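Local coordinates for Fe(2+) transporter FeoB (Legionella pneumophila, PDB 3IBY), which probably transports ferrous iron across the bacterial inner membrane in a GTP-driven uptake system, this chain being its cytosolic GTP-binding part, at residues V113-N118 / L139-I144. Sequence-based numbering, arbitrary orientation.
Sequences VVVALN and LGCSVI
The N-H of Ile144 reaches the carbonyl O of Val115, tilted 26° from the plane of that carbonyl, in a parallel pair of strands with Val115, Leu117 and Val143 on one face and Val114, Ala116 and Ile144 on the other. This is the last beta-alpha-beta crossover of the P-loop G domain, with strand 143-145 ending the sheet. Helix 132-139 packs against the Val143 face and its Glu136 OE1 accepts the N-H of Val143, while on the Ile144 face the single methyl of Ala116 lets Leu157 of helix 154-162 pack close against the strand. Val115 takes part in two of the three backbone hydrogen bonds, donating through N and accepting through O. Its N lies 2.9 Å from Ser142 O, with a nearly straight N-H. Its O receives Ile144 N at 2.7 Å. Two residues on, Leu117 N meets Ile144 O at 2.8 Å, from above the carbonyl plane.

Beta-branched residues suit these extended strands. Val115 and Val143 stand side by side, each with CG1 anti to its backbone N, bringing the two CG1 methyls to 4.1 Å; Leu117 approaches the same Val143 methyl at a slant through its CG. On the other face, Val114 CG2 lies 4.2 Å from Ile144 CG1.

Asn118 closes strand 113-118 and belongs to the predicted GTP site, at the first position of the NxxD guanine-recognition motif. Its side chain links two further predicted GTP-binding loops, ND2 donating to Cys12 O in the P-loop and OD1 accepting from Ala148 N. At the other end, compact Cys141 fits beside the strand: its CB lies 3.4 Å from Val113 O, and SG, set between its own backbone N and carbonyl carbon (chi1 69°), touches Val115 CG2 at 3.6 Å.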
loop_
_atom_site.group_PDB
_atom_site.type_symbol
_atom_site.label_atom_id
_atom_site.label_comp_id
_atom_site.label_asym_id
_atom_site.label_seq_id
_atom_site.Cartn_x
_atom_site.Cartn_y
_atom_site.Cartn_z
ATOM N N VAL A 113 -6.074 -6.337 0.062
ATOM C CA VAL A 113 -4.695 -6.304 0.486
ATOM C C VAL A 113 -4.501 -7.373 1.526
ATOM O O VAL A 113 -5.381 -7.622 2.325
ATOM C CB VAL A 113 -4.252 -4.940 1.103
ATOM C CG1 VAL A 113 -2.767 -4.928 1.424
ATOM C CG2 VAL A 113 -4.580 -3.801 0.172
ATOM N N VAL A 114 -3.328 -8.005 1.474
ATOM C CA VAL A 114 -2.848 -8.949 2.465
ATOM C C VAL A 114 -1.474 -8.355 2.869
ATOM O O VAL A 114 -0.746 -7.864 2.002
ATOM C CB VAL A 114 -2.686 -10.351 1.831
ATOM C CG1 VAL A 114 -1.848 -10.239 0.573
ATOM C CG2 VAL A 114 -2.014 -11.309 2.789
ATOM N N VAL A 115 -1.143 -8.362 4.164
ATOM C CA VAL A 115 0.140 -7.857 4.627
ATOM C C VAL A 115 1.060 -9.029 4.882
ATOM O O VAL A 115 0.658 -10.019 5.502
ATOM C CB VAL A 115 -0.002 -7.032 5.872
ATOM C CG1 VAL A 115 1.363 -6.668 6.414
ATOM C CG2 VAL A 115 -0.761 -5.802 5.555
ATOM N N ALA A 116 2.266 -8.934 4.324
ATOM C CA ALA A 116 3.373 -9.898 4.531
ATOM C C ALA A 116 4.336 -9.217 5.477
ATOM O O ALA A 116 4.945 -8.227 5.098
ATOM C CB ALA A 116 4.081 -10.192 3.241
ATOM N N LEU A 117 4.440 -9.701 6.716
ATOM C CA LEU A 117 5.145 -8.973 7.787
ATOM C C LEU A 117 6.486 -9.638 7.857
ATOM O O LEU A 117 6.640 -10.694 8.438
ATOM C CB LEU A 117 4.371 -9.112 9.084
ATOM C CG LEU A 117 4.351 -8.049 10.192
ATOM C CD1 LEU A 117 4.433 -8.810 11.496
ATOM C CD2 LEU A 117 5.446 -6.999 10.087
ATOM N N ASN A 118 7.435 -9.042 7.157
ATOM C CA ASN A 118 8.715 -9.672 6.885
ATOM C C ASN A 118 9.729 -9.329 8.000
ATOM O O ASN A 118 9.459 -8.503 8.853
ATOM C CB ASN A 118 9.186 -9.228 5.490
ATOM C CG ASN A 118 10.327 -10.070 4.928
ATOM O OD1 ASN A 118 10.629 -11.173 5.424
ATOM N ND2 ASN A 118 10.980 -9.546 3.885
ATOM N N LEU A 139 -5.984 -3.378 11.570
ATOM C CA LEU A 139 -5.888 -3.053 10.127
ATOM C C LEU A 139 -7.016 -3.653 9.261
ATOM O O LEU A 139 -7.203 -3.236 8.093
ATOM C CB LEU A 139 -4.545 -3.526 9.529
ATOM C CG LEU A 139 -3.219 -2.906 9.978
ATOM C CD1 LEU A 139 -2.067 -3.419 9.118
ATOM C CD2 LEU A 139 -3.278 -1.388 9.981
ATOM N N GLY A 140 -7.727 -4.655 9.781
ATOM C CA GLY A 140 -8.798 -5.296 9.016
ATOM C C GLY A 140 -8.391 -6.124 7.801
ATOM O O GLY A 140 -9.194 -6.353 6.934
ATOM N N CYS A 141 -7.149 -6.582 7.726
ATOM C CA CYS A 141 -6.724 -7.511 6.662
ATOM C C CYS A 141 -5.817 -8.572 7.235
ATOM O O CYS A 141 -5.210 -8.344 8.279
ATOM C CB CYS A 141 -5.952 -6.773 5.597
ATOM S SG CYS A 141 -4.309 -6.166 6.114
ATOM N N SER A 142 -5.707 -9.718 6.553
ATOM C CA SER A 142 -4.716 -10.719 6.929
ATOM C C SER A 142 -3.357 -10.068 7.081
ATOM O O SER A 142 -2.930 -9.293 6.204
ATOM C CB SER A 142 -4.587 -11.805 5.874
ATOM O OG SER A 142 -5.807 -12.500 5.738
ATOM N N VAL A 143 -2.719 -10.358 8.216
ATOM C CA VAL A 143 -1.316 -9.984 8.472
ATOM C C VAL A 143 -0.558 -11.305 8.642
ATOM O O VAL A 143 -0.886 -12.089 9.531
ATOM C CB VAL A 143 -1.157 -9.090 9.726
ATOM C CG1 VAL A 143 0.257 -8.596 9.817
ATOM C CG2 VAL A 143 -2.100 -7.925 9.693
ATOM N N ILE A 144 0.387 -11.578 7.744
ATOM C CA ILE A 144 0.999 -12.898 7.667
ATOM C C ILE A 144 2.471 -12.724 7.942
ATOM O O ILE A 144 3.198 -12.157 7.116
ATOM C CB ILE A 144 0.797 -13.584 6.286
ATOM C CG1 ILE A 144 -0.713 -13.789 5.967
ATOM C CG2 ILE A 144 1.584 -14.909 6.217
ATOM C CD1 ILE A 144 -1.460 -14.852 6.789
#